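Local coordinates for TonB-dependent siderophore receptor (Pseudomonas aeruginosa 39016, PDB 5NEC), which probably takes up iron-siderophore complexes across the outer membrane with energy relayed by TonB, a route that siderophore-drug conjugates may exploit, at residues A397-G400 with Y401-S405; W313-P316 with D317-Q320; K591-E594 with K595-V598. All blocks are in the same frame, centred on the assembly; numbering follows the deposited sequence.

Interaction 1: residues A397-G400 with Y401-S405; sequences APSG and YNCTS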
ATOM      1  N   ALA A 397     -10.447  35.144 -16.573  1.00 47.75           N
ATOM      2  CA  ALA A 397      -9.724  36.305 -16.065  1.00 46.76           C
ATOM      3  C   ALA A 397     -10.441  37.159 -15.017  1.00 49.41           C
ATOM      4  O   ALA A 397      -9.767  37.700 -14.139  1.00 53.66           O
ATOM      5  CB  ALA A 397      -9.259  37.180 -17.217  1.00 46.88           C
ATOM      6  N   PRO A 398     -11.788  37.286 -15.069  1.00 48.45           N
ATOM      7  CA  PRO A 398     -12.425  38.072 -13.997  1.00 47.90           C
ATOM      8  C   PRO A 398     -12.305  37.487 -12.587  1.00 48.35           C
ATOM      9  O   PRO A 398     -12.457  38.235 -11.634  1.00 49.93           O
ATOM     10  CB  PRO A 398     -13.908  38.131 -14.413  1.00 48.25           C
ATOM     11  CG  PRO A 398     -13.942  37.752 -15.846  1.00 48.29           C
ATOM     12  CD  PRO A 398     -12.773  36.820 -16.056  1.00 47.83           C
ATOM     13  N   SER A 399     -12.055  36.184 -12.440  1.00 47.85           N
ATOM     14  CA  SER A 399     -11.805  35.610 -11.106  1.00 48.43           C
ATOM     15  C   SER A 399     -10.308  35.438 -10.792  1.00 47.97           C
ATOM     16  O   SER A 399      -9.965  34.729  -9.842  1.00 48.18           O
ATOM     17  CB  SER A 399     -12.491  34.255 -10.980  1.00 47.69           C
ATOM     18  OG  SER A 399     -12.024  33.380 -11.997  1.00 46.68           O
ATOM     19  N   GLY A 400      -9.422  36.077 -11.564  1.00 46.35           N
ATOM     20  CA  GLY A 400      -7.997  35.728 -11.547  1.00 45.38           C
ATOM     21  C   GLY A 400      -7.703  34.256 -11.868  1.00 45.56           C
ATOM     22  O   GLY A 400      -6.681  33.720 -11.449  1.00 45.41           O
ATOM     23  N   TYR A 401      -8.611  33.612 -12.606  1.00 43.83           N
ATOM     24  CA  TYR A 401      -8.549  32.186 -12.949  1.00 43.10           C
ATOM     25  C   TYR A 401      -8.743  31.238 -11.771  1.00 43.00           C
ATOM     26  O   TYR A 401      -8.427  30.049 -11.879  1.00 41.98           O
ATOM     27  CB  TYR A 401      -7.272  31.854 -13.732  1.00 44.09           C
ATOM     28  CG  TYR A 401      -7.086  32.715 -14.966  1.00 43.33           C
ATOM     29  CD1 TYR A 401      -7.816  32.460 -16.130  1.00 41.87           C
ATOM     30  CD2 TYR A 401      -6.180  33.791 -14.971  1.00 44.20           C
ATOM     31  CE1 TYR A 401      -7.665  33.253 -17.261  1.00 42.15           C
ATOM     32  CE2 TYR A 401      -6.017  34.584 -16.104  1.00 43.64           C
ATOM     33  CZ  TYR A 401      -6.765  34.315 -17.234  1.00 42.45           C
ATOM     34  OH  TYR A 401      -6.603  35.090 -18.336  1.00 45.08           O
ATOM     35  N   ASN A 402      -9.301  31.747 -10.675  1.00 42.54           N
ATOM     36  CA  ASN A 402      -9.698  30.918  -9.538  1.00 42.57           C
ATOM     37  C   ASN A 402     -11.050  30.231  -9.730  1.00 41.54           C
ATOM     38  O   ASN A 402     -11.403  29.368  -8.930  1.00 41.50           O
ATOM     39  CB  ASN A 402      -9.711  31.753  -8.251  1.00 43.06           C
ATOM     40  CG  ASN A 402      -8.333  32.239  -7.890  1.00 42.53           C
ATOM     41  OD1 ASN A 402      -7.457  31.436  -7.632  1.00 41.59           O
ATOM     42  ND2 ASN A 402      -8.129  33.543  -7.890  1.00 43.03           N
ATOM     43  N   CYS A 403     -11.800  30.627 -10.756  1.00 41.77           N
ATOM     44  CA  CYS A 403     -13.010  29.930 -11.171  1.00 42.61           C
ATOM     45  C   CYS A 403     -12.776  29.378 -12.544  1.00 40.38           C
ATOM     46  O   CYS A 403     -12.174  30.049 -13.376  1.00 40.99           O
ATOM     47  CB  CYS A 403     -14.208  30.882 -11.266  1.00 45.33           C
ATOM     48  SG  CYS A 403     -14.642  31.582  -9.675  1.00 52.71           S
ATOM     49  N   THR A 404     -13.279  28.173 -12.784  1.00 38.83           N
ATOM     50  CA  THR A 404     -13.266  27.579 -14.105  1.00 38.78           C
ATOM     51  C   THR A 404     -14.626  26.958 -14.419  1.00 38.17           C
ATOM     52  O   THR A 404     -15.543  27.002 -13.599  1.00 37.62           O
ATOM     53  CB  THR A 404     -12.129  26.533 -14.242  1.00 39.28           C
ATOM     54  OG1 THR A 404     -11.988  26.152 -15.616  1.00 39.72           O
ATOM     55  CG2 THR A 404     -12.383  25.272 -13.398  1.00 38.92           C
ATOM     56  N   SER A 405     -14.737  26.378 -15.611  1.00 38.21           N
ATOM     57  CA  SER A 405     -15.961  25.729 -16.092  1.00 37.67           C
ATOM     58  C   SER A 405     -16.074  24.303 -15.592  1.00 38.82           C
ATOM     59  O   SER A 405     -15.078  23.564 -15.595  1.00 38.75           O
ATOM     60  CB  SER A 405     -15.947  25.745 -17.623  1.00 38.56           C
ATOM     61  OG  SER A 405     -16.823  24.798 -18.182  1.00 38.62           O
TER
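The carbonyl oxygen of Ser399 is gripped by two N-H groups of Asn402, across a type I' beta turn that runs from Ser399 to Asn402 in a loop of the receptor barrel. The amide nitrogen ND2 of Asn402 lies 2.9 Å from Ser399 O and sits in the carbonyl plane, although the N-H...O angle is only 137°. The backbone N of Asn402 donates to Ser399 O over 3.2 Å, from well above that plane, so the two donors use different regions of the acceptor. An asparagine suits the last place of this turn because its short amide can curl back to the carbonyl that opens it, while its OD1 accepts from Trp415 NE1. Gly400 and Tyr401 occupy the two central positions, both with positive phi; glycine adopts that backbone readily, whereas Tyr401 does so despite its side chain.

CG of Tyr401 stands beside the backbone N (chi1 -54°), which lays the ring against Ala397. The CA of Ala397 stands over one ring face, offset toward the rim, in a CH-pi contact 4.0 Å from the Tyr401 centroid, and Ala397 CB lies 3.6 Å from Tyr401 OH; a residue this small lets the ring come close. Cys403, which begins strand 403-405, is tied to Cys390 by a disulfide. Cys403 N donates to Ser399 OG at 3.0 Å. That hydroxyl, turned between the backbone N and carbonyl carbon of Ser399, is also hydrogen-bonded to Leu394 O, and Ser399 CB rests 3.7 Å from Cys403 SG.

Interaction 2: residues W313-P316 with D317-Q320; sequences WTQP and DDSQ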
ATOM      1  N   TRP A 313      -1.789  21.327  -4.829  1.00 40.59           N
ATOM      2  CA  TRP A 313      -2.741  20.790  -5.793  1.00 41.55           C
ATOM      3  C   TRP A 313      -4.114  21.451  -5.662  1.00 41.75           C
ATOM      4  O   TRP A 313      -4.370  22.203  -4.717  1.00 39.69           O
ATOM      5  CB  TRP A 313      -2.819  19.261  -5.660  1.00 40.98           C
ATOM      6  CG  TRP A 313      -3.578  18.756  -4.488  1.00 40.47           C
ATOM      7  CD1 TRP A 313      -4.848  18.293  -4.499  1.00 41.54           C
ATOM      8  CD2 TRP A 313      -3.117  18.640  -3.139  1.00 40.80           C
ATOM      9  NE1 TRP A 313      -5.229  17.905  -3.237  1.00 42.49           N
ATOM     10  CE2 TRP A 313      -4.181  18.095  -2.378  1.00 41.99           C
ATOM     11  CE3 TRP A 313      -1.903  18.923  -2.494  1.00 40.91           C
ATOM     12  CZ2 TRP A 313      -4.074  17.843  -0.988  1.00 40.69           C
ATOM     13  CZ3 TRP A 313      -1.804  18.668  -1.118  1.00 40.28           C
ATOM     14  CH2 TRP A 313      -2.886  18.142  -0.386  1.00 39.99           C
ATOM     15  N   THR A 314      -4.982  21.152  -6.630  1.00 41.87           N
ATOM     16  CA  THR A 314      -6.317  21.756  -6.729  1.00 40.37           C
ATOM     17  C   THR A 314      -7.406  20.752  -6.350  1.00 39.56           C
ATOM     18  O   THR A 314      -7.335  19.586  -6.710  1.00 40.22           O
ATOM     19  CB  THR A 314      -6.557  22.271  -8.156  1.00 40.09           C
ATOM     20  OG1 THR A 314      -5.542  23.226  -8.501  1.00 40.15           O
ATOM     21  CG2 THR A 314      -7.949  22.903  -8.302  1.00 38.95           C
ATOM     22  N   GLN A 315      -8.398  21.213  -5.601  1.00 42.57           N
ATOM     23  CA  GLN A 315      -9.606  20.417  -5.308  1.00 43.63           C
ATOM     24  C   GLN A 315     -10.814  21.127  -5.914  1.00 41.58           C
ATOM     25  O   GLN A 315     -10.999  22.326  -5.695  1.00 40.55           O
ATOM     26  CB  GLN A 315      -9.813  20.254  -3.817  1.00 44.68           C
ATOM     27  CG  GLN A 315      -8.570  19.777  -3.113  1.00 47.60           C
ATOM     28  CD  GLN A 315      -8.777  19.452  -1.649  1.00 50.66           C
ATOM     29  OE1 GLN A 315      -7.823  19.057  -0.983  1.00 51.75           O
ATOM     30  NE2 GLN A 315     -10.001  19.624  -1.132  1.00 50.75           N
ATOM     31  N   PRO A 316     -11.645  20.386  -6.653  1.00 42.29           N
ATOM     32  CA  PRO A 316     -12.750  21.020  -7.358  1.00 41.78           C
ATOM     33  C   PRO A 316     -13.915  21.408  -6.455  1.00 41.18           C
ATOM     34  O   PRO A 316     -14.647  20.549  -5.972  1.00 40.59           O
ATOM     35  CB  PRO A 316     -13.154  19.963  -8.382  1.00 42.02           C
ATOM     36  CG  PRO A 316     -12.772  18.657  -7.776  1.00 42.51           C
ATOM     37  CD  PRO A 316     -11.689  18.916  -6.778  1.00 42.66           C
ATOM     38  N   ASP A 317     -14.002  22.712  -6.187  1.00 41.53           N
ATOM     39  CA  ASP A 317     -15.150  23.404  -5.576  1.00 41.38           C
ATOM     40  C   ASP A 317     -15.351  23.341  -4.074  1.00 41.14           C
ATOM     41  O   ASP A 317     -16.117  24.145  -3.542  1.00 40.37           O
ATOM     42  CB  ASP A 317     -16.476  23.045  -6.285  1.00 42.62           C
ATOM     43  CG  ASP A 317     -17.445  24.232  -6.351  1.00 42.91           C
ATOM     44  OD1 ASP A 317     -16.946  25.355  -6.584  1.00 41.36           O
ATOM     45  OD2 ASP A 317     -18.679  24.050  -6.158  1.00 43.10           O
ATOM     46  N   ASP A 318     -14.672  22.427  -3.394  1.00 42.77           N
ATOM     47  CA  ASP A 318     -14.890  22.150  -1.955  1.00 45.22           C
ATOM     48  C   ASP A 318     -16.309  22.419  -1.405  1.00 43.39           C
ATOM     49  O   ASP A 318     -16.486  23.095  -0.391  1.00 41.02           O
ATOM     50  CB  ASP A 318     -13.791  22.815  -1.095  1.00 47.44           C
ATOM     51  CG  ASP A 318     -12.487  21.974  -1.025  1.00 50.55           C
ATOM     52  OD1 ASP A 318     -12.167  21.184  -1.960  1.00 50.25           O
ATOM     53  OD2 ASP A 318     -11.756  22.121  -0.012  1.00 53.41           O
ATOM     54  N   SER A 319     -17.301  21.840  -2.086  1.00 41.78           N
ATOM     55  CA  SER A 319     -18.707  21.799  -1.618  1.00 42.25           C
ATOM     56  C   SER A 319     -19.368  23.166  -1.423  1.00 40.82           C
ATOM     57  O   SER A 319     -20.244  23.341  -0.590  1.00 39.36           O
ATOM     58  CB  SER A 319     -18.813  20.960  -0.344  1.00 42.48           C
ATOM     59  OG  SER A 319     -18.195  19.704  -0.543  1.00 43.47           O
ATOM     60  N   GLN A 320     -18.928  24.131  -2.219  1.00 42.23           N
ATOM     61  CA  GLN A 320     -19.456  25.484  -2.179  1.00 43.50           C
ATOM     62  C   GLN A 320     -20.751  25.637  -2.990  1.00 43.19           C
ATOM     63  O   GLN A 320     -21.409  26.646  -2.896  1.00 44.39           O
ATOM     64  CB  GLN A 320     -18.384  26.482  -2.669  1.00 45.00           C
ATOM     65  CG  GLN A 320     -17.213  26.655  -1.720  1.00 44.63           C
ATOM     66  CD  GLN A 320     -17.677  26.944  -0.294  1.00 46.54           C
ATOM     67  OE1 GLN A 320     -18.488  27.838  -0.057  1.00 46.42           O
ATOM     68  NE2 GLN A 320     -17.189  26.170   0.644  1.00 48.19           N
TER
HETATM   69  O   HOH W   1     -16.559  19.707  -4.294  1.00 31.65           O
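Gln315 NE2 donates to Asp318 OD1 over 2.8 Å, joining the end of a strand to the bend that follows it. The CG of Gln315 stands beside its own backbone N, opposite the carbonyl carbon (chi1 -50°). Beyond CG the chain is extended with OE1 trans to CB, which turns NE2 to the CB side, and Asp318 OD1 lies against both, 3.1 Å from Gln315 CB. OD1 receives the bond on its syn lone pair, the side facing OD2. The N-H...O angle is 147°, and the amide and carboxylate planes are turned 46° apart, so the two groups meet at a slant rather than flat.

Each end of this pair has another partner on strand 327-354. Asp318 OD2 forms a salt bridge with Arg331 NE, and Gln315 OE1 accepts from Asn333 ND2. Glutamine fits here because it can donate a hydrogen bond to the carboxylate through NE2 and accept one from Asn333 through OE1; aspartate fits because its two oxygens can serve the amide and the arginine separately.

Strand 296-316 and strand 327-354 are antiparallel neighbours in the beta-barrel of this TonB-dependent receptor, and a type I' turn from Asp317 to Gln320 starts the loop between them. The turn closes where Gln320 N donates to Asp317 O at 3.1 Å. Asp317 OD1 accepts from Asn322 ND2 and from Trp329 N, as suits a short acidic side chain among backbone and amide donors. Pro316 has no N-H of its own, but its carbonyl takes part in a bridge: a water donates to Pro316 O at 2.7 Å and accepts from Ser319 N at 3.2 Å.

Interaction 3: residues K591-E594 with K595-V598; sequences KLTE and KWKV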
ATOM      1  N   LYS A 591      -1.379 -23.348  -8.806  1.00 73.40           N
ATOM      2  CA  LYS A 591      -1.716 -24.119 -10.022  1.00 76.12           C
ATOM      3  C   LYS A 591      -3.015 -24.912  -9.898  1.00 75.43           C
ATOM      4  O   LYS A 591      -3.212 -25.651  -8.938  1.00 72.00           O
ATOM      5  CB  LYS A 591      -0.569 -25.063 -10.413  1.00 78.72           C
ATOM      6  CG  LYS A 591       0.577 -24.305 -11.069  1.00 81.61           C
ATOM      7  CD  LYS A 591       1.804 -25.129 -11.350  1.00 84.58           C
ATOM      8  CE  LYS A 591       2.936 -24.195 -11.747  1.00 86.36           C
ATOM      9  NZ  LYS A 591       4.181 -24.924 -12.111  1.00 89.05           N
ATOM     10  N   LEU A 592      -3.898 -24.748 -10.882  1.00 75.04           N
ATOM     11  CA  LEU A 592      -5.110 -25.556 -10.980  1.00 76.76           C
ATOM     12  C   LEU A 592      -4.803 -26.830 -11.781  1.00 76.13           C
ATOM     13  O   LEU A 592      -5.166 -27.931 -11.371  1.00 76.15           O
ATOM     14  CB  LEU A 592      -6.231 -24.749 -11.634  1.00 77.16           C
ATOM     15  CG  LEU A 592      -6.661 -23.491 -10.869  1.00 77.69           C
ATOM     16  CD1 LEU A 592      -7.568 -22.633 -11.737  1.00 78.50           C
ATOM     17  CD2 LEU A 592      -7.350 -23.848  -9.561  1.00 76.24           C
ATOM     18  N   THR A 593      -4.150 -26.650 -12.926  1.00 74.50           N
ATOM     19  CA  THR A 593      -3.544 -27.723 -13.706  1.00 73.46           C
ATOM     20  C   THR A 593      -2.093 -27.322 -13.944  1.00 72.37           C
ATOM     21  O   THR A 593      -1.632 -26.317 -13.417  1.00 70.92           O
ATOM     22  CB  THR A 593      -4.258 -27.910 -15.057  1.00 73.46           C
ATOM     23  OG1 THR A 593      -3.969 -26.793 -15.905  1.00 71.29           O
ATOM     24  CG2 THR A 593      -5.761 -28.056 -14.865  1.00 73.62           C
ATOM     25  N   GLU A 594      -1.368 -28.102 -14.731  1.00 74.67           N
ATOM     26  CA  GLU A 594       0.028 -27.787 -15.035  1.00 77.10           C
ATOM     27  C   GLU A 594       0.201 -26.472 -15.787  1.00 74.37           C
ATOM     28  O   GLU A 594       1.212 -25.793 -15.601  1.00 71.67           O
ATOM     29  CB  GLU A 594       0.682 -28.926 -15.829  1.00 82.17           C
ATOM     30  CG  GLU A 594       0.960 -30.178 -15.000  1.00 87.13           C
ATOM     31  CD  GLU A 594       1.909 -29.914 -13.834  1.00 90.00           C
ATOM     32  OE1 GLU A 594       2.815 -29.058 -13.986  1.00 88.68           O
ATOM     33  OE2 GLU A 594       1.746 -30.554 -12.765  1.00 93.99           O
ATOM     34  N   LYS A 595      -0.782 -26.119 -16.614  1.00 72.86           N
ATOM     35  CA  LYS A 595      -0.718 -24.911 -17.444  1.00 71.42           C
ATOM     36  C   LYS A 595      -1.528 -23.718 -16.922  1.00 68.04           C
ATOM     37  O   LYS A 595      -1.322 -22.609 -17.383  1.00 64.41           O
ATOM     38  CB  LYS A 595      -1.191 -25.251 -18.853  1.00 72.82           C
ATOM     39  CG  LYS A 595      -0.413 -26.351 -19.534  1.00 74.77           C
ATOM     40  CD  LYS A 595      -0.939 -26.526 -20.956  1.00 75.66           C
ATOM     41  CE  LYS A 595       0.065 -27.239 -21.829  1.00 76.05           C
ATOM     42  NZ  LYS A 595      -0.554 -27.506 -23.144  1.00 76.59           N
ATOM     43  N   TRP A 596      -2.408 -23.943 -15.949  1.00 67.51           N
ATOM     44  CA  TRP A 596      -3.413 -22.966 -15.550  1.00 68.24           C
ATOM     45  C   TRP A 596      -3.163 -22.492 -14.110  1.00 68.37           C
ATOM     46  O   TRP A 596      -3.367 -23.256 -13.165  1.00 67.95           O
ATOM     47  CB  TRP A 596      -4.808 -23.593 -15.698  1.00 69.49           C
ATOM     48  CG  TRP A 596      -5.974 -22.678 -15.487  1.00 69.98           C
ATOM     49  CD1 TRP A 596      -5.987 -21.320 -15.594  1.00 69.91           C
ATOM     50  CD2 TRP A 596      -7.319 -23.066 -15.175  1.00 71.34           C
ATOM     51  NE1 TRP A 596      -7.245 -20.835 -15.349  1.00 70.16           N
ATOM     52  CE2 TRP A 596      -8.085 -21.883 -15.086  1.00 70.29           C
ATOM     53  CE3 TRP A 596      -7.949 -24.299 -14.945  1.00 72.03           C
ATOM     54  CZ2 TRP A 596      -9.452 -21.890 -14.782  1.00 69.68           C
ATOM     55  CZ3 TRP A 596      -9.306 -24.310 -14.642  1.00 72.26           C
ATOM     56  CH2 TRP A 596     -10.044 -23.108 -14.566  1.00 71.78           C
ATOM     57  N   LYS A 597      -2.724 -21.234 -13.970  1.00 66.07           N
ATOM     58  CA  LYS A 597      -2.453 -20.613 -12.670  1.00 65.56           C
ATOM     59  C   LYS A 597      -3.540 -19.628 -12.255  1.00 63.31           C
ATOM     60  O   LYS A 597      -4.211 -19.027 -13.089  1.00 62.49           O
ATOM     61  CB  LYS A 597      -1.108 -19.885 -12.686  1.00 65.31           C
ATOM     62  CG  LYS A 597       0.058 -20.829 -12.851  1.00 67.00           C
ATOM     63  CD  LYS A 597       1.372 -20.175 -12.487  1.00 68.04           C
ATOM     64  CE  LYS A 597       1.767 -19.132 -13.514  1.00 69.04           C
ATOM     65  NZ  LYS A 597       3.185 -18.720 -13.334  1.00 68.71           N
ATOM     66  N   VAL A 598      -3.686 -19.457 -10.947  1.00 61.10           N
ATOM     67  CA  VAL A 598      -4.703 -18.585 -10.392  1.00 59.07           C
ATOM     68  C   VAL A 598      -4.206 -17.860  -9.122  1.00 57.05           C
ATOM     69  O   VAL A 598      -3.468 -18.426  -8.311  1.00 55.04           O
ATOM     70  CB  VAL A 598      -6.017 -19.367 -10.151  1.00 60.56           C
ATOM     71  CG1 VAL A 598      -5.937 -20.230  -8.900  1.00 61.49           C
ATOM     72  CG2 VAL A 598      -7.204 -18.425 -10.082  1.00 61.17           C
TER
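A short hairpin connection, leading from strand 579-589 into strand 596-609 of the receptor barrel, brings Leu592 against Trp596. Leu592 N donates to Trp596 O at 2.8 Å and nearly straight, from almost directly beyond the carbonyl oxygen; Thr593 N adds a weak, longer bond to the same acceptor. Thr593 OG1 in turn receives weak bonds from the backbone N of Lys595 and of Trp596. Threonine suits this bend because its hydroxyl, placed between its own N and carbonyl carbon (chi1 70°), reaches forward to both of these N-H groups.

Leu592 CD1 sits over the middle of the Trp596 six-membered ring, 3.4 Å from its centroid, a CH-pi contact in which one methyl of the branched leucine rests on a broad flat face. The same leucine meets Val598, with Leu592 CG 3.9 Å from Val598 CG1. Lys591 and Lys597, a non-hydrogen-bonded pair, run side by side through their methylenes; Lys597 NZ is hydrogen-bonded to Thr31 O.

Around the hairpin, Glu594 forms a salt bridge with Arg549, while Lys595, Lys597 and Val598 pack their side chains on strand 639-650.

Overall arrangement
Read from the N terminus, the three contacts come in series, and none nests within or crosses another. Interaction 2 comes first, where strand 296-316 ends and turns into the loop leading to strand 327-354. Interaction 1 follows in the long connection after strand 357-379, bringing the chain to the short strand 403-405, which pairs with strand 327-354; that strand is thus the common neighbour of both. The centres of interactions 1 and 2 are about 13 Å apart and their nearest atoms about 7 Å, so they do not touch. Interaction 3 closes the short link between strands 579-589 and 596-609, on the opposite side of the chain's centre from interaction 2, with about 48 Å between the centres of interactions 2 and 3.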